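Local coordinates for putative exported protein (Bordetella pertussis, PDB 2DVZ), which probably serves as a periplasmic solute receptor that captures glutamate for uptake into the cell, at residues I81-V84 against S85-A88; S149-G153 against V154-M158; I193-L197 against P198-P202. All blocks are in the same frame, centred on the assembly; numbering follows the deposited sequence.

Contact 1. Residues I81-V84 against S85-A88; sequences IATV and STMA. With GLU (glutamic acid), chain G.
T83 and S85 meet around the flat α-carboxylate of the bound glutamate. T83 CB stands over one face of that group, 3.6 Å from OXT of the ligand, while V154 CG1 lies on the other face. S85 comes from the side of OXT and grips it twice: its OG donates at 2.8 Å to ligand OXT, and its backbone N donates to the same oxygen, so two hydrogens converge on one end of the carboxylate. S85 OG is anti to the carbonyl carbon (chi1 -71°), and here the hydroxyl also receives the N-H of V154, which orients it for the ligand. The second flat group is the peptide that follows T83. M87 N approaches T83 O at 2.9 Å from a position tilted 17° out of the carbonyl plane.

This is the end of strand 78-82 passing into helix 84-93, with T83 at the N-cap, a strand-to-helix junction of the periplasmic binding protein fold. Because the carboxylate faces the first turn of the helix, the helix dipole may add to its attraction. A threonine suits the cap because its hydroxyl can turn back toward the helix: T83 OG1 and T86 OG1 are hydrogen-bonded at 2.7 Å, their side chains crossing at a slant. The T86 hydroxyl also holds a water, which donates to I81 O at 2.7 Å and so ties the buried strand end to the helix. Small and apolar residues fill the remaining surfaces. A82 CB, a single methyl, lies 3.8 Å from M87 CG, and V84 CG1 packs 4.0 Å from A88 CB, one turn further along the helix. Beyond them, strand 241-248 and helix 288-307 cover A82 and M87.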
loop_
_atom_site.group_PDB
_atom_site.type_symbol
_atom_site.label_atom_id
_atom_site.label_comp_id
_atom_site.label_asym_id
_atom_site.label_seq_id
_atom_site.Cartn_x
_atom_site.Cartn_y
_atom_site.Cartn_z
ATOM N N ILE A 81 -6.919 -5.854 6.417
ATOM C CA ILE A 81 -6.041 -4.698 6.279
ATOM C C ILE A 81 -6.512 -3.813 5.142
ATOM O O ILE A 81 -6.542 -4.263 3.986
ATOM C CB ILE A 81 -4.551 -5.109 6.066
ATOM C CG1 ILE A 81 -4.087 -6.057 7.167
ATOM C CG2 ILE A 81 -3.628 -3.856 6.085
ATOM C CD1 ILE A 81 -4.200 -5.453 8.592
ATOM N N ALA A 82 -6.889 -2.568 5.474
ATOM C CA ALA A 82 -7.273 -1.581 4.460
ATOM C C ALA A 82 -6.019 -1.124 3.761
ATOM O O ALA A 82 -4.971 -0.940 4.405
ATOM C CB ALA A 82 -7.994 -0.380 5.073
ATOM N N THR A 83 -6.132 -0.951 2.444
ATOM C CA THR A 83 -5.039 -0.491 1.607
ATOM C C THR A 83 -5.688 0.442 0.628
ATOM O O THR A 83 -6.911 0.386 0.444
ATOM C CB THR A 83 -4.399 -1.637 0.805
ATOM O OG1 THR A 83 -5.360 -2.145 -0.118
ATOM C CG2 THR A 83 -3.891 -2.766 1.712
ATOM N N VAL A 84 -4.894 1.303 -0.011
ATOM C CA VAL A 84 -5.445 2.208 -1.006
ATOM C C VAL A 84 -5.948 1.439 -2.244
ATOM O O VAL A 84 -6.872 1.886 -2.917
ATOM C CB VAL A 84 -4.477 3.412 -1.352
ATOM C CG1 VAL A 84 -5.105 4.304 -2.407
ATOM C CG2 VAL A 84 -4.188 4.257 -0.111
ATOM N N SER A 85 -5.338 0.297 -2.548
ATOM C CA SER A 85 -5.803 -0.543 -3.640
ATOM C C SER A 85 -7.245 -0.979 -3.363
ATOM O O SER A 85 -8.124 -0.838 -4.206
ATOM C CB SER A 85 -4.901 -1.774 -3.820
ATOM O OG SER A 85 -3.634 -1.394 -4.352
ATOM N N THR A 86 -7.478 -1.468 -2.156
ATOM C CA THR A 86 -8.777 -2.086 -1.824
ATOM C C THR A 86 -9.867 -1.065 -1.472
ATOM O O THR A 86 -11.044 -1.307 -1.716
ATOM C CB THR A 86 -8.633 -3.195 -0.746
ATOM O OG1 THR A 86 -7.964 -2.666 0.407
ATOM C CG2 THR A 86 -7.833 -4.393 -1.297
HETATM N N MSE A 87 -9.461 0.087 -0.963
HETATM C CA MSE A 87 -10.401 1.100 -0.505
HETATM C C MSE A 87 -10.814 2.094 -1.590
HETATM O O MSE A 87 -11.893 2.670 -1.536
HETATM C CB MSE A 87 -9.849 1.845 0.736
HETATM C CG MSE A 87 -9.698 0.988 2.008
HETATM SE SE MSE A 87 -11.438 0.319 2.668
HETATM C CE MSE A 87 -11.467 -1.456 1.777
ATOM N N ALA A 88 -9.961 2.267 -2.586
ATOM C CA ALA A 88 -10.081 3.395 -3.513
ATOM C C ALA A 88 -9.919 3.024 -4.991
ATOM O O ALA A 88 -10.761 3.374 -5.817
ATOM C CB ALA A 88 -9.051 4.487 -3.128
HETATM N N GLU G . -0.329 -2.166 -3.620
HETATM C CA GLU G . -0.799 -2.433 -2.247
HETATM C C GLU G . -1.300 -1.173 -1.561
HETATM O O GLU G . -0.784 -0.677 -0.554
HETATM C CB GLU G . 0.261 -3.182 -1.445
HETATM C CG GLU G . 0.897 -4.328 -2.253
HETATM C CD GLU G . 1.365 -5.483 -1.416
HETATM O OE1 GLU G . 1.170 -5.404 -0.185
HETATM O OE2 GLU G . 1.908 -6.495 -1.986
HETATM O OXT GLU G . -2.327 -0.636 -2.007
HETATM O O HOH W 1 -8.592 -4.412 2.228
#

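Contact 2. Residues S149-G153 against V154-M158. With GLU (glutamic acid), chain G.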
loop_
_atom_site.group_PDB
_atom_site.type_symbol
_atom_site.label_atom_id
_atom_site.label_comp_id
_atom_site.label_asym_id
_atom_site.label_seq_id
_atom_site.Cartn_x
_atom_site.Cartn_y
_atom_site.Cartn_z
ATOM N N SER A 149 1.702 -4.325 -8.006
ATOM C CA SER A 149 1.088 -5.303 -7.100
ATOM C C SER A 149 -0.267 -5.783 -7.607
ATOM O O SER A 149 -0.941 -6.495 -6.891
ATOM C CB SER A 149 0.870 -4.666 -5.728
ATOM O OG SER A 149 -0.063 -3.578 -5.841
ATOM N N GLY A 150 -0.692 -5.335 -8.792
ATOM C CA GLY A 150 -1.923 -5.808 -9.419
ATOM C C GLY A 150 -2.628 -4.795 -10.296
ATOM O O GLY A 150 -2.548 -3.569 -10.070
ATOM N N THR A 151 -3.381 -5.314 -11.270
ATOM C CA THR A 151 -4.033 -4.491 -12.278
ATOM C C THR A 151 -4.954 -3.386 -11.770
ATOM O O THR A 151 -5.043 -2.314 -12.408
ATOM C CB THR A 151 -4.787 -5.352 -13.304
ATOM O OG1 THR A 151 -3.820 -6.151 -14.000
ATOM C CG2 THR A 151 -5.583 -4.469 -14.305
ATOM N N CYS A 152 -5.657 -3.622 -10.674
ATOM C CA CYS A 152 -6.593 -2.613 -10.192
ATOM C C CYS A 152 -6.115 -1.963 -8.887
ATOM O O CYS A 152 -6.900 -1.345 -8.148
ATOM C CB CYS A 152 -8.005 -3.224 -10.067
ATOM S SG CYS A 152 -8.796 -3.488 -11.708
ATOM N N GLY A 153 -4.813 -2.092 -8.634
ATOM C CA GLY A 153 -4.201 -1.628 -7.422
ATOM C C GLY A 153 -3.575 -0.264 -7.574
ATOM O O GLY A 153 -3.401 0.233 -8.700
ATOM N N VAL A 154 -3.212 0.329 -6.422
ATOM C CA VAL A 154 -2.591 1.645 -6.397
ATOM C C VAL A 154 -1.253 1.772 -7.131
ATOM O O VAL A 154 -0.907 2.851 -7.588
ATOM C CB VAL A 154 -2.502 2.229 -4.932
ATOM C CG1 VAL A 154 -1.521 1.496 -4.123
ATOM C CG2 VAL A 154 -2.157 3.707 -4.981
ATOM N N LEU A 155 -0.492 0.694 -7.249
ATOM C CA LEU A 155 0.815 0.791 -7.869
ATOM C C LEU A 155 0.716 0.753 -9.397
ATOM O O LEU A 155 1.534 1.363 -10.055
ATOM C CB LEU A 155 1.781 -0.264 -7.282
ATOM C CG LEU A 155 1.911 -0.133 -5.744
ATOM C CD1 LEU A 155 2.585 -1.324 -5.167
ATOM C CD2 LEU A 155 2.639 1.169 -5.353
ATOM N N HIS A 156 -0.299 0.065 -9.947
ATOM C CA HIS A 156 -0.644 0.168 -11.367
ATOM C C HIS A 156 -1.115 1.593 -11.674
ATOM O O HIS A 156 -0.710 2.196 -12.646
ATOM C CB HIS A 156 -1.719 -0.884 -11.795
ATOM C CG HIS A 156 -2.061 -0.836 -13.273
ATOM N ND1 HIS A 156 -3.277 -1.256 -13.782
ATOM C CD2 HIS A 156 -1.355 -0.379 -14.339
ATOM C CE1 HIS A 156 -3.296 -1.074 -15.091
ATOM N NE2 HIS A 156 -2.146 -0.552 -15.460
ATOM N N LEU A 157 -1.980 2.144 -10.843
ATOM C CA LEU A 157 -2.387 3.537 -11.023
ATOM C C LEU A 157 -1.195 4.511 -10.877
ATOM O O LEU A 157 -1.068 5.464 -11.639
ATOM C CB LEU A 157 -3.541 3.890 -10.059
ATOM C CG LEU A 157 -4.114 5.301 -10.263
ATOM C CD1 LEU A 157 -4.729 5.450 -11.704
ATOM C CD2 LEU A 157 -5.125 5.611 -9.193
HETATM N N MSE A 158 -0.319 4.246 -9.915
HETATM C CA MSE A 158 0.937 4.985 -9.763
HETATM C C MSE A 158 1.740 4.998 -11.045
HETATM O O MSE A 158 2.059 6.058 -11.533
HETATM C CB MSE A 158 1.754 4.410 -8.604
HETATM C CG MSE A 158 2.800 5.335 -8.129
HETATM SE SE MSE A 158 4.022 4.534 -6.874
HETATM C CE MSE A 158 5.359 6.025 -6.829
HETATM N N GLU G . -0.329 -2.166 -3.620
HETATM C CA GLU G . -0.799 -2.433 -2.247
HETATM C C GLU G . -1.300 -1.173 -1.561
HETATM O O GLU G . -0.784 -0.677 -0.554
HETATM C CB GLU G . 0.261 -3.182 -1.445
HETATM C CG GLU G . 0.897 -4.328 -2.253
HETATM C CD GLU G . 1.365 -5.483 -1.416
HETATM O OE1 GLU G . 1.170 -5.404 -0.185
HETATM O OE2 GLU G . 1.908 -6.495 -1.986
HETATM O OXT GLU G . -2.327 -0.636 -2.007
HETATM O O HOH W 2 -1.188 -2.189 -8.104
#
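S149 OG is shared between the ligand and a water, and touches a leucine from the following helix. It accepts a hydrogen bond from the amino N of the bound glutamate at 2.6 Å, is hydrogen-bonded to the water, and has L155 CD1 3.5 Å away, a methyl that also packs near the ligand amino group. The serine reaches the ligand because OG sits between its backbone N and carbonyl carbon (chi1 64°). The water is fixed in turn by the protein: it donates to G150 O at 2.8 Å and takes the N-H of H156 at 3.0 Å, so the first turn of the helix helps to position the ligand-binding hydroxyl as a second shell.

The chain makes a type I beta turn from G150 to G153, closed by G153 N donating to G150 O. Glycine fits position 150 because its backbone angles would drive a side chain into the carbonyl oxygen of the residue before. H156 locks the turn from the helix side. With CG anti to the backbone N (chi1 -178°), its ring lies beside T151 and points the same way, and ND1 meets T151 O near the ring plane. The N-H is directed almost straight at the oxygen, although the modelled separation is so short that its exact value is doubtful. H172 stacks on the imidazole. G153, at the N-cap, sends its carbonyl forward to L157 N, 3.2 Å from G153 O, with the N-H in the carbonyl plane.

C152 turns away from the helix to form its disulfide with C93, anchoring the loop to the end of helix 84-93. The whole arrangement is a strand-loop-helix junction of a periplasmic binding protein, in which the loop and the helix N-terminus line the amino-acid end of the glutamate pocket.

Contact 3. Residues I193-L197 against P198-P202. With GLU (glutamic acid), chain G.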
loop_
_atom_site.group_PDB
_atom_site.type_symbol
_atom_site.label_atom_id
_atom_site.label_comp_id
_atom_site.label_asym_id
_atom_site.label_seq_id
_atom_site.Cartn_x
_atom_site.Cartn_y
_atom_site.Cartn_z
ATOM N N ILE A 193 10.182 -0.760 -10.932
ATOM C CA ILE A 193 9.115 -1.174 -10.044
ATOM C C ILE A 193 8.493 0.056 -9.451
ATOM O O ILE A 193 9.192 0.995 -9.072
ATOM C CB ILE A 193 9.584 -2.160 -8.944
ATOM C CG1 ILE A 193 8.375 -2.799 -8.223
ATOM C CG2 ILE A 193 10.639 -1.523 -7.986
ATOM C CD1 ILE A 193 8.700 -3.744 -7.128
ATOM N N PHE A 194 7.163 0.074 -9.415
ATOM C CA PHE A 194 6.445 1.049 -8.602
ATOM C C PHE A 194 6.005 0.316 -7.360
ATOM O O PHE A 194 5.300 -0.685 -7.458
ATOM C CB PHE A 194 5.260 1.604 -9.378
ATOM C CG PHE A 194 5.657 2.561 -10.466
ATOM C CD1 PHE A 194 5.654 3.944 -10.232
ATOM C CD2 PHE A 194 6.054 2.095 -11.721
ATOM C CE1 PHE A 194 6.048 4.823 -11.239
ATOM C CE2 PHE A 194 6.470 2.996 -12.750
ATOM C CZ PHE A 194 6.462 4.339 -12.505
ATOM N N ASP A 195 6.462 0.773 -6.196
ATOM C CA ASP A 195 6.153 0.100 -4.955
ATOM C C ASP A 195 5.778 1.052 -3.818
ATOM O O ASP A 195 5.949 2.288 -3.914
ATOM C CB ASP A 195 7.330 -0.780 -4.516
ATOM C CG ASP A 195 6.908 -1.900 -3.581
ATOM O OD1 ASP A 195 5.681 -2.101 -3.395
ATOM O OD2 ASP A 195 7.800 -2.582 -3.028
ATOM N N ASN A 196 5.225 0.445 -2.764
ATOM C CA ASN A 196 5.100 1.066 -1.475
ATOM C C ASN A 196 6.445 0.791 -0.868
ATOM O O ASN A 196 6.990 -0.298 -1.009
ATOM C CB ASN A 196 3.969 0.426 -0.627
ATOM C CG ASN A 196 2.716 0.006 -1.475
ATOM O OD1 ASN A 196 2.437 -1.187 -1.614
ATOM N ND2 ASN A 196 1.993 0.969 -2.024
ATOM N N LEU A 197 6.989 1.787 -0.187
ATOM C CA LEU A 197 8.393 1.760 0.232
ATOM C C LEU A 197 8.833 0.562 1.108
ATOM O O LEU A 197 9.863 -0.034 0.817
ATOM C CB LEU A 197 8.820 3.155 0.769
ATOM C CG LEU A 197 10.302 3.442 1.124
ATOM C CD1 LEU A 197 11.349 2.923 0.047
ATOM C CD2 LEU A 197 10.466 4.923 1.435
ATOM N N PRO A 198 8.071 0.194 2.165
ATOM C CA PRO A 198 8.536 -0.906 3.034
ATOM C C PRO A 198 9.049 -2.216 2.391
ATOM O O PRO A 198 9.999 -2.792 2.931
ATOM C CB PRO A 198 7.341 -1.154 3.966
ATOM C CG PRO A 198 6.691 0.186 4.023
ATOM C CD PRO A 198 6.805 0.765 2.671
ATOM N N SER A 199 8.424 -2.705 1.313
ATOM C CA SER A 199 8.858 -3.971 0.677
ATOM C C SER A 199 10.113 -3.813 -0.186
ATOM O O SER A 199 10.884 -4.769 -0.362
ATOM C CB SER A 199 7.738 -4.636 -0.159
ATOM O OG SER A 199 6.930 -3.669 -0.796
ATOM N N SER A 200 10.307 -2.619 -0.741
ATOM C CA SER A 200 11.483 -2.346 -1.522
ATOM C C SER A 200 12.623 -1.889 -0.625
ATOM O O SER A 200 13.770 -2.009 -1.001
ATOM C CB SER A 200 11.159 -1.277 -2.580
ATOM O OG SER A 200 10.363 -1.824 -3.641
HETATM N N MSE A 201 12.309 -1.350 0.551
HETATM C CA MSE A 201 13.334 -0.806 1.464
HETATM C C MSE A 201 14.569 -1.671 1.729
HETATM O O MSE A 201 15.672 -1.139 1.608
HETATM C CB MSE A 201 12.756 -0.258 2.787
HETATM C CG MSE A 201 13.820 0.445 3.664
HETATM SE SE MSE A 201 14.526 2.131 2.792
HETATM C CE MSE A 201 13.212 3.421 3.468
ATOM N N PRO A 202 14.409 -2.975 2.106
ATOM C CA PRO A 202 15.599 -3.848 2.299
ATOM C C PRO A 202 16.513 -3.973 1.084
ATOM O O PRO A 202 17.743 -4.017 1.251
ATOM C CB PRO A 202 14.988 -5.225 2.637
ATOM C CG PRO A 202 13.634 -4.886 3.233
ATOM C CD PRO A 202 13.159 -3.699 2.423
HETATM N N GLU G . -0.329 -2.166 -3.620
HETATM C CA GLU G . -0.799 -2.433 -2.247
HETATM C C GLU G . -1.300 -1.173 -1.561
HETATM O O GLU G . -0.784 -0.677 -0.554
HETATM C CB GLU G . 0.261 -3.182 -1.445
HETATM C CG GLU G . 0.897 -4.328 -2.253
HETATM C CD GLU G . 1.365 -5.483 -1.416
HETATM O OE1 GLU G . 1.170 -5.404 -0.185
HETATM O OE2 GLU G . 1.908 -6.495 -1.986
HETATM O OXT GLU G . -2.327 -0.636 -2.007
#
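D195 and two serines form the tight polar part of this contact, where strand 192-196 breaks off into helix 197-205, a β-to-α junction in the periplasmic binding protein fold; the axes of 193-196 and 198-202 run at 113° to each other. D195 OD2 accepts from both hydroxyls. S199 OG donates at 2.6 Å to D195 OD2 from the syn side, 23° out of the carboxylate plane, whereas S200 OG donates at 2.7 Å to the same oxygen on its anti lone pair. Two donors on OD2 from its syn and anti sides, with S178 on OD1, help to fix the rotation of the carboxylate. Its CG is anti to the backbone N (chi1 -157°), which swings the group over the start of the helix. Short hydroxyls suit these helix positions because they can reach the acceptor without carrying bulk into the turn. Such gripping probably helps keep the buried D195 ionised.

A second, apolar part of the contact is also close-packed. L197 and M201 slant across each other one turn apart, with L197 CD2 3.7 Å from the M201 methyl CE; the selenomethionine chain bends twice to bring that methyl back over the leucine. I223 backs both residues from a loop. M201 N donates to L197 O at 2.8 Å, while S200 N makes a weak bond to the same oxygen. P198, near the helix start, brings no N-H. The solvent side, by contrast, is the outer end: P202, exposed, has no N-H to give the preceding turn, and the helix kinks there. Deep in the pocket wall, N196 lies beside the bound glutamate, and the other oxygen of its neighbour, D195 OD1, accepts a hydrogen bond from S178 OG.

How the contacts relate
All three are buried places where a strand or loop gives way to a helix, and all three touch the bound glutamate. Contact 1 is buried throughout, contact 2 reaches the partly exposed T151, and contact 3 leads out to the exposed P202. Contacts 1 and 2 touch directly at S85 and V154, and the C93-C152 disulfide also joins the loop of contact 2 to the far end of helix 84-93. Contact 2 packs on contact 3, L155 against D195 and N196, whereas contacts 1 and 3 stay about 7 Å apart at their nearest atoms, though both reach the same sheet. Contact 1 offers donors to the ligand carboxylate, contact 2 an acceptor to its amino group, and contact 3 a serine-held carboxylate behind the pocket.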